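Local coordinates for protein inorganic pyrophosphatase (Thermus thermophilus, PDB 2PRD) that probably hydrolyses inorganic pyrophosphate to two phosphate ions with magnesium as cofactor, working as a homohexamer, at residues E14-I20 and V83-V89; G25-K29 and A48-P52; I118-G122 and W155-K159. One frame throughout, in Å; residues are numbered along the deposited sequence.

How the contacts relate
Contact 1 is the core of the three: strands 15-22 and 84-97 pair through backbone bonds and bury mostly valines. Contact 3 lies at the surface, where a loop before helix 126-138 meets the junction of strand 150-156 and helix 158-173, and its chemistry turns to carboxylate, guanidinium and helix N-terminus. The two touch, since Arg88 probably bonds to the carbonyl of Ile118, and strands 84-97 and 150-156 are neighbours in one sheet. Contact 2, partly buried and about 20 Å from contact 1 between centres, joins the turn leading into strand 28-33 to the loop before strand 54-57, beside the probable substrate site; it is nested between the segments of contact 1 and ends in a lysine facing sulfate.

Contact 1 of 3, residues E14-I20 and V83-V89; sequences EVVHMVI and VVVEVRV
Met18 lies across Val87 on one face of an antiparallel strand pair, part of the curled beta-sheet at the centre of the pyrophosphatase fold. Its SD comes 4.0 Å from Val87 CG2, and beta-branched Val87, short and stiff, offers both methyls to the flexible thioether. Further along this face Ile20 brings CD1 to 3.7 Å from Val85 CG1; the torsion of Val85 (chi1 35°) sets this methyl between backbone N and carbonyl carbon, on the side where Ile20 lies. On the face of His17 and Glu86 these two side chains run alongside one another, ring and carboxylate turned 69° apart, and His17 CD2 also rests 3.9 Å from Val84 CG1. The imidazole is fixed from outside, ND1 bonding to the carbonyl of Pro7.

Between the two faces, pairs of backbone hydrogen bonds join Val16 with Val87 and Met18 with Val85. Val73 of strand 70-74 covers Met18 and Val87, while Val165 of helix 158-173 packs on Val16; apolar residues suit this buried side. At the Glu14 end of the pairing Val89 N reaches Glu14 O at 3.2 Å, and one water donates to both Glu14 O and Val89 O, at 2.6 Å from the former.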
loop_
_atom_site.group_PDB
_atom_site.type_symbol
_atom_site.label_atom_id
_atom_site.label_comp_id
_atom_site.label_asym_id
_atom_site.label_seq_id
_atom_site.Cartn_x
_atom_site.Cartn_y
_atom_site.Cartn_z
ATOM N N GLU A 14 32.856 9.204 5.315
ATOM C CA GLU A 14 32.286 9.134 3.961
ATOM C C GLU A 14 31.003 8.314 3.890
ATOM O O GLU A 14 30.087 8.703 3.134
ATOM C CB GLU A 14 33.300 8.603 2.964
ATOM C CG GLU A 14 34.489 9.459 2.621
ATOM C CD GLU A 14 35.525 9.720 3.682
ATOM O OE1 GLU A 14 35.692 8.933 4.649
ATOM O OE2 GLU A 14 36.224 10.779 3.548
ATOM N N VAL A 15 30.987 7.199 4.595
ATOM C CA VAL A 15 29.851 6.279 4.676
ATOM C C VAL A 15 29.625 6.021 6.156
ATOM O O VAL A 15 30.553 5.682 6.888
ATOM C CB VAL A 15 30.030 5.007 3.852
ATOM C CG1 VAL A 15 28.768 4.120 3.920
ATOM C CG2 VAL A 15 30.196 5.294 2.343
ATOM N N VAL A 16 28.417 6.344 6.641
ATOM C CA VAL A 16 28.096 6.209 8.058
ATOM C C VAL A 16 26.892 5.324 8.328
ATOM O O VAL A 16 26.090 5.066 7.431
ATOM C CB VAL A 16 27.857 7.597 8.672
ATOM C CG1 VAL A 16 29.066 8.555 8.606
ATOM C CG2 VAL A 16 26.685 8.290 8.026
ATOM N N HIS A 17 26.758 4.869 9.552
ATOM C CA HIS A 17 25.608 4.110 10.009
ATOM C C HIS A 17 24.524 5.154 10.340
ATOM O O HIS A 17 24.905 6.241 10.786
ATOM C CB HIS A 17 25.851 3.319 11.269
ATOM C CG HIS A 17 26.508 1.987 11.061
ATOM N ND1 HIS A 17 27.343 1.441 12.008
ATOM C CD2 HIS A 17 26.503 1.157 10.016
ATOM C CE1 HIS A 17 27.761 0.254 11.571
ATOM N NE2 HIS A 17 27.256 0.056 10.365
ATOM N N MET A 18 23.271 4.846 10.084
ATOM C CA MET A 18 22.144 5.707 10.417
ATOM C C MET A 18 21.012 4.818 10.971
ATOM O O MET A 18 20.812 3.728 10.425
ATOM C CB MET A 18 21.614 6.568 9.261
ATOM C CG MET A 18 22.251 7.943 9.189
ATOM S SD MET A 18 21.442 9.090 8.085
ATOM C CE MET A 18 19.738 8.812 8.600
ATOM N N VAL A 19 20.390 5.260 12.039
ATOM C CA VAL A 19 19.218 4.558 12.611
ATOM C C VAL A 19 18.013 5.326 12.036
ATOM O O VAL A 19 17.883 6.537 12.214
ATOM C CB VAL A 19 19.211 4.596 14.130
ATOM C CG1 VAL A 19 18.031 3.773 14.666
ATOM C CG2 VAL A 19 20.484 3.895 14.610
ATOM N N ILE A 20 17.179 4.594 11.298
ATOM C CA ILE A 20 16.012 5.184 10.659
ATOM C C ILE A 20 14.929 5.292 11.730
ATOM O O ILE A 20 14.745 4.368 12.503
ATOM C CB ILE A 20 15.433 4.348 9.505
ATOM C CG1 ILE A 20 16.413 4.274 8.333
ATOM C CG2 ILE A 20 14.123 4.981 9.047
ATOM C CD1 ILE A 20 17.228 5.558 8.169
ATOM N N VAL A 83 15.744 0.278 11.857
ATOM C CA VAL A 83 16.732 -0.485 11.092
ATOM C C VAL A 83 17.956 0.406 10.901
ATOM O O VAL A 83 17.838 1.637 10.955
ATOM C CB VAL A 83 16.208 -0.999 9.741
ATOM C CG1 VAL A 83 14.818 -1.618 9.865
ATOM C CG2 VAL A 83 16.175 0.087 8.717
ATOM N N VAL A 84 19.112 -0.255 10.754
ATOM C CA VAL A 84 20.378 0.438 10.557
ATOM C C VAL A 84 20.793 0.408 9.115
ATOM O O VAL A 84 20.749 -0.687 8.523
ATOM C CB VAL A 84 21.482 -0.234 11.418
ATOM C CG1 VAL A 84 22.788 0.496 11.147
ATOM C CG2 VAL A 84 21.165 -0.121 12.905
ATOM N N VAL A 85 21.169 1.544 8.522
ATOM C CA VAL A 85 21.560 1.426 7.081
ATOM C C VAL A 85 22.810 2.224 6.895
ATOM O O VAL A 85 23.026 3.205 7.630
ATOM C CB VAL A 85 20.377 1.879 6.211
ATOM C CG1 VAL A 85 19.609 3.024 6.872
ATOM C CG2 VAL A 85 20.775 2.389 4.836
ATOM N N GLU A 86 23.687 1.819 6.023
ATOM C CA GLU A 86 24.908 2.550 5.674
ATOM C C GLU A 86 24.437 3.571 4.627
ATOM O O GLU A 86 23.802 3.256 3.610
ATOM C CB GLU A 86 25.883 1.619 4.965
ATOM C CG GLU A 86 26.483 0.653 5.965
ATOM C CD GLU A 86 27.006 -0.562 5.195
ATOM O OE1 GLU A 86 26.211 -1.494 4.917
ATOM O OE2 GLU A 86 28.214 -0.495 4.871
ATOM N N VAL A 87 24.826 4.766 4.979
ATOM C CA VAL A 87 24.436 5.946 4.210
ATOM C C VAL A 87 25.666 6.669 3.725
ATOM O O VAL A 87 26.566 6.934 4.506
ATOM C CB VAL A 87 23.620 6.831 5.184
ATOM C CG1 VAL A 87 23.411 8.217 4.586
ATOM C CG2 VAL A 87 22.227 6.212 5.369
ATOM N N ARG A 88 25.644 7.012 2.445
ATOM C CA ARG A 88 26.682 7.835 1.841
ATOM C C ARG A 88 26.309 9.306 1.946
ATOM O O ARG A 88 25.332 9.815 1.382
ATOM C CB ARG A 88 26.941 7.381 0.409
ATOM C CG ARG A 88 27.872 8.285 -0.370
ATOM C CD ARG A 88 28.466 7.607 -1.605
ATOM N NE ARG A 88 27.552 7.964 -2.698
ATOM C CZ ARG A 88 26.800 6.910 -3.067
ATOM N NH1 ARG A 88 27.056 5.797 -2.413
ATOM N NH2 ARG A 88 25.940 7.060 -4.018
ATOM N N VAL A 89 27.182 10.071 2.651
ATOM C CA VAL A 89 27.033 11.522 2.859
ATOM C C VAL A 89 27.334 12.367 1.639
ATOM O O VAL A 89 28.490 12.414 1.184
ATOM C CB VAL A 89 27.933 12.031 4.013
ATOM C CG1 VAL A 89 27.615 13.478 4.353
ATOM C CG2 VAL A 89 27.703 11.144 5.232
HETATM O O HOH W 1 30.650 10.504 1.298
#

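Contact 2 of 3, residues G25-K29 and A48-P52; sequences GSGNK and AQFYP. With SO4 (sulfate ion), chain B.
Tyr51 and Lys29 cross at a slant, the phenol oxygen reaching the aliphatic part of the lysine: Tyr51 OH lies 3.4 Å from Lys29 CE and nearly as close to CG. The lysine bends at its second torsion (chi2 -73°) and runs extended from there, which carries the methylene chain past the hydroxyl and the ammonium on to the sulfate. Lys29 NZ gives a weak hydrogen bond of 3.2 Å to sulfate O3. Tyr139, Arg43 and Lys140 also bond this anion, which probably came from the crystallisation liquor; because Lys29, Arg43 and Tyr139 are predicted substrate ligands, its position is consistent with a phosphate site. A long flexible cation suits such a place, and the tyrosine offers a rigid flank to its chain.

At its other end the Tyr51 ring meets Ser26 O at its edge, in plane, with CD1 at 3.7 Å. Ser26 O also accepts from Tyr51 N at 3.1 Å, while Gly25 N donates to Tyr51 O at 2.9 Å and 169°, so the tyrosine backbone is gripped on both its N-H and its C=O. Phe50 is turned differently: its CB presses on Gly25 C at 3.5 Å, and its ring lies obliquely by Gly25 CA. Glycine suits position 25, since at the backbone angles of Gly25 a CB would jam against the preceding carbonyl. Ser26 shapes the bend itself, OG accepting from Asn28 N in an ST turn.

Phe50 packs on its counterpart, Phe50 of a neighbouring subunit. Within the chain, Phe135 of helix 126-138 meets the Tyr51 ring with planes at about 60°, and strand 28-33, which begins at the turn, pairs with strand 38-44.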
loop_
_atom_site.group_PDB
_atom_site.type_symbol
_atom_site.label_atom_id
_atom_site.label_comp_id
_atom_site.label_asym_id
_atom_site.label_seq_id
_atom_site.Cartn_x
_atom_site.Cartn_y
_atom_site.Cartn_z
ATOM N N GLY A 25 7.626 8.978 3.152
ATOM C CA GLY A 25 6.215 8.709 2.834
ATOM C C GLY A 25 5.370 8.552 4.062
ATOM O O GLY A 25 4.150 8.378 3.912
ATOM N N SER A 26 5.975 8.675 5.226
ATOM C CA SER A 26 5.220 8.567 6.474
ATOM C C SER A 26 4.917 9.885 7.125
ATOM O O SER A 26 5.684 10.876 7.075
ATOM C CB SER A 26 6.061 7.646 7.412
ATOM O OG SER A 26 5.355 7.589 8.655
ATOM N N GLY A 27 3.745 9.940 7.743
ATOM C CA GLY A 27 3.223 11.088 8.481
ATOM C C GLY A 27 3.263 10.813 9.976
ATOM O O GLY A 27 2.867 11.656 10.796
ATOM N N ASN A 28 3.749 9.636 10.342
ATOM C CA ASN A 28 3.901 9.179 11.733
ATOM C C ASN A 28 5.329 9.501 12.159
ATOM O O ASN A 28 6.316 8.899 11.729
ATOM C CB ASN A 28 3.551 7.721 11.940
ATOM C CG ASN A 28 2.099 7.403 12.132
ATOM O OD1 ASN A 28 1.246 8.195 12.528
ATOM N ND2 ASN A 28 1.769 6.119 11.955
ATOM N N LYS A 29 5.459 10.562 12.980
ATOM C CA LYS A 29 6.795 10.989 13.401
ATOM C C LYS A 29 7.286 10.189 14.596
ATOM O O LYS A 29 7.008 10.615 15.698
ATOM C CB LYS A 29 6.738 12.480 13.750
ATOM C CG LYS A 29 7.964 13.292 13.470
ATOM C CD LYS A 29 9.110 13.022 14.429
ATOM C CE LYS A 29 10.247 14.032 14.214
ATOM N NZ LYS A 29 11.513 13.534 14.865
ATOM N N ALA A 48 -1.364 17.746 5.731
ATOM C CA ALA A 48 -1.398 16.543 4.842
ATOM C C ALA A 48 -0.054 16.416 4.176
ATOM O O ALA A 48 0.092 16.723 2.975
ATOM C CB ALA A 48 -2.543 16.850 3.849
ATOM N N GLN A 49 0.953 15.998 4.938
ATOM C CA GLN A 49 2.313 15.810 4.527
ATOM C C GLN A 49 2.935 14.519 4.999
ATOM O O GLN A 49 2.413 13.804 5.858
ATOM C CB GLN A 49 3.235 16.949 5.148
ATOM C CG GLN A 49 2.619 18.293 4.791
ATOM C CD GLN A 49 3.296 19.463 5.464
ATOM O OE1 GLN A 49 4.229 20.052 4.917
ATOM N NE2 GLN A 49 2.803 19.808 6.645
ATOM N N PHE A 50 4.108 14.279 4.413
ATOM C CA PHE A 50 4.931 13.087 4.697
ATOM C C PHE A 50 6.400 13.434 4.519
ATOM O O PHE A 50 6.689 14.365 3.771
ATOM C CB PHE A 50 4.479 11.918 3.804
ATOM C CG PHE A 50 4.566 12.173 2.337
ATOM C CD1 PHE A 50 5.809 12.165 1.717
ATOM C CD2 PHE A 50 3.426 12.416 1.593
ATOM C CE1 PHE A 50 5.913 12.376 0.365
ATOM C CE2 PHE A 50 3.532 12.631 0.236
ATOM C CZ PHE A 50 4.767 12.664 -0.370
ATOM N N TYR A 51 7.278 12.702 5.208
ATOM C CA TYR A 51 8.720 12.949 5.097
ATOM C C TYR A 51 9.142 12.681 3.677
ATOM O O TYR A 51 8.796 11.616 3.130
ATOM C CB TYR A 51 9.480 12.032 6.089
ATOM C CG TYR A 51 9.588 12.748 7.424
ATOM C CD1 TYR A 51 8.503 12.863 8.276
ATOM C CD2 TYR A 51 10.783 13.343 7.791
ATOM C CE1 TYR A 51 8.602 13.574 9.456
ATOM C CE2 TYR A 51 10.897 14.098 8.959
ATOM C CZ TYR A 51 9.793 14.193 9.777
ATOM O OH TYR A 51 9.889 14.849 10.968
ATOM N N PRO A 52 9.879 13.606 3.092
ATOM C CA PRO A 52 10.362 13.490 1.719
ATOM C C PRO A 52 11.456 12.473 1.558
ATOM O O PRO A 52 11.864 12.101 0.431
ATOM C CB PRO A 52 10.642 14.960 1.386
ATOM C CG PRO A 52 11.304 15.390 2.702
ATOM C CD PRO A 52 10.293 14.879 3.724
HETATM S S SO4 B . 11.329 17.545 14.763
HETATM O O1 SO4 B . 11.698 18.861 15.382
HETATM O O2 SO4 B . 10.426 17.810 13.586
HETATM O O3 SO4 B . 12.419 16.591 14.424
HETATM O O4 SO4 B . 10.499 16.846 15.835
#

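Contact 3 of 3, residues I118-G122 and W155-K159; sequences IQDIG and WRDRK
Ile121 lays its CD1 against the six-membered ring of Trp155, 3.7 Å from CE3, where a loop packs on the strand-to-helix junction that leads into the N-capped start of the C-terminal helix 158-173. The two side chains cross at about a right angle. With CG1 anti to the backbone N (chi1 -161°), one branch of the isoleucine reaches the indole while the other, CG2, settles 3.6 Å from Asp157 CA. A branched aliphatic side chain can thus cover ring and backbone at once. Trp155 is broad enough to touch helix 126-138 as well, through Lys129, Ile132 and Gln133.

Beside this apolar patch Asp120 supplies the polar half of the contact. Its OD1 takes two N-H groups: Arg158 N, in the first turn of the helix, on the syn side at 2.7 Å and 168°, and Ile121 N on the anti side at 2.9 Å. Together they hold the carboxylate by one oxygen, and the nearby helix N-terminus would probably stabilise its negative charge. The other oxygen, OD2, lies over one face of the Arg158 guanidinium, 3.8 Å from NH2; this long salt bridge rests on charge alone, as no N-H points at the oxygen. The two planes are turned 29° apart. An alanine in place of this aspartate would take away this acceptor and is likely to leave Arg158 N without its partner in the loop and the guanidinium without this nearby negative charge.

The cap of the helix is Asp157, an aspartate at the N-cap, where a short carboxylate can reach N-H groups of the first turn. Asp157 OD1 accepts from Ala160 N and, weakly, from Lys159 N at 3.2 Å.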
loop_
_atom_site.group_PDB
_atom_site.type_symbol
_atom_site.label_atom_id
_atom_site.label_comp_id
_atom_site.label_asym_id
_atom_site.label_seq_id
_atom_site.Cartn_x
_atom_site.Cartn_y
_atom_site.Cartn_z
ATOM N N ILE A 118 24.632 9.660 -7.292
ATOM C CA ILE A 118 24.501 10.786 -6.369
ATOM C C ILE A 118 25.713 10.763 -5.451
ATOM O O ILE A 118 25.818 9.908 -4.597
ATOM C CB ILE A 118 23.176 10.681 -5.593
ATOM C CG1 ILE A 118 22.096 10.526 -6.657
ATOM C CG2 ILE A 118 23.045 11.984 -4.822
ATOM C CD1 ILE A 118 20.664 10.356 -6.246
ATOM N N GLN A 119 26.637 11.684 -5.755
ATOM C CA GLN A 119 27.902 11.733 -5.042
ATOM C C GLN A 119 28.151 13.043 -4.349
ATOM O O GLN A 119 28.939 13.087 -3.373
ATOM C CB GLN A 119 28.974 11.213 -6.016
ATOM C CG GLN A 119 28.855 9.758 -6.474
ATOM C CD GLN A 119 29.485 8.650 -5.666
ATOM O OE1 GLN A 119 30.506 8.786 -4.945
ATOM N NE2 GLN A 119 28.945 7.387 -5.720
ATOM N N ASP A 120 27.423 14.080 -4.744
ATOM C CA ASP A 120 27.596 15.394 -4.092
ATOM C C ASP A 120 26.221 16.032 -4.141
ATOM O O ASP A 120 25.383 15.436 -4.831
ATOM C CB ASP A 120 28.686 16.196 -4.745
ATOM C CG ASP A 120 29.424 17.160 -3.856
ATOM O OD1 ASP A 120 28.905 17.666 -2.838
ATOM O OD2 ASP A 120 30.592 17.493 -4.211
ATOM N N ILE A 121 26.084 17.149 -3.451
ATOM C CA ILE A 121 24.783 17.825 -3.347
ATOM C C ILE A 121 24.274 18.273 -4.694
ATOM O O ILE A 121 23.072 18.264 -4.992
ATOM C CB ILE A 121 24.837 18.900 -2.268
ATOM C CG1 ILE A 121 23.456 19.327 -1.771
ATOM C CG2 ILE A 121 25.577 20.163 -2.734
ATOM C CD1 ILE A 121 22.717 18.188 -1.082
ATOM N N GLY A 122 25.197 18.626 -5.575
ATOM C CA GLY A 122 24.834 19.118 -6.916
ATOM C C GLY A 122 24.199 18.012 -7.728
ATOM O O GLY A 122 23.697 18.287 -8.819
ATOM N N TRP A 155 22.114 25.196 1.547
ATOM C CA TRP A 155 22.667 23.868 1.342
ATOM C C TRP A 155 24.192 23.930 1.240
ATOM O O TRP A 155 24.713 24.947 0.771
ATOM C CB TRP A 155 22.102 23.311 0.059
ATOM C CG TRP A 155 20.612 23.130 -0.026
ATOM C CD1 TRP A 155 19.668 24.060 -0.345
ATOM C CD2 TRP A 155 19.895 21.899 0.144
ATOM N NE1 TRP A 155 18.419 23.492 -0.360
ATOM C CE2 TRP A 155 18.530 22.153 -0.085
ATOM C CE3 TRP A 155 20.282 20.589 0.440
ATOM C CZ2 TRP A 155 17.533 21.201 0.016
ATOM C CZ3 TRP A 155 19.283 19.618 0.507
ATOM C CH2 TRP A 155 17.937 19.932 0.322
ATOM N N ARG A 156 24.786 22.820 1.660
ATOM C CA ARG A 156 26.244 22.688 1.637
ATOM C C ARG A 156 26.611 21.380 0.974
ATOM O O ARG A 156 25.843 20.424 1.029
ATOM C CB ARG A 156 26.876 22.786 3.006
ATOM C CG ARG A 156 26.704 24.085 3.769
ATOM C CD ARG A 156 27.500 25.201 3.111
ATOM N NE ARG A 156 27.238 26.461 3.790
ATOM C CZ ARG A 156 26.342 27.372 3.472
ATOM N NH1 ARG A 156 25.522 27.262 2.425
ATOM N NH2 ARG A 156 26.265 28.462 4.235
ATOM N N ASP A 157 27.810 21.329 0.424
ATOM C CA ASP A 157 28.281 20.179 -0.349
ATOM C C ASP A 157 28.883 19.082 0.459
ATOM O O ASP A 157 28.869 19.160 1.686
ATOM C CB ASP A 157 29.237 20.736 -1.418
ATOM C CG ASP A 157 30.581 21.154 -0.843
ATOM O OD1 ASP A 157 30.693 21.234 0.394
ATOM O OD2 ASP A 157 31.501 21.375 -1.673
ATOM N N ARG A 158 29.312 18.005 -0.190
ATOM C CA ARG A 158 29.867 16.877 0.513
ATOM C C ARG A 158 31.073 17.263 1.342
ATOM O O ARG A 158 31.313 16.566 2.364
ATOM C CB ARG A 158 30.190 15.738 -0.478
ATOM C CG ARG A 158 30.737 14.521 0.281
ATOM C CD ARG A 158 31.416 13.647 -0.813
ATOM N NE ARG A 158 32.361 14.536 -1.475
ATOM C CZ ARG A 158 32.790 14.512 -2.717
ATOM N NH1 ARG A 158 32.366 13.595 -3.577
ATOM N NH2 ARG A 158 33.662 15.433 -3.143
ATOM N N LYS A 159 31.827 18.286 0.974
ATOM C CA LYS A 159 33.033 18.577 1.811
ATOM C C LYS A 159 32.649 19.161 3.142
ATOM O O LYS A 159 33.302 18.805 4.129
ATOM C CB LYS A 159 34.073 19.352 1.013
ATOM C CG LYS A 159 34.370 18.548 -0.276
ATOM C CD LYS A 159 35.565 19.070 -1.046
ATOM C CE LYS A 159 36.051 18.032 -2.065
ATOM N NZ LYS A 159 35.164 18.000 -3.263
#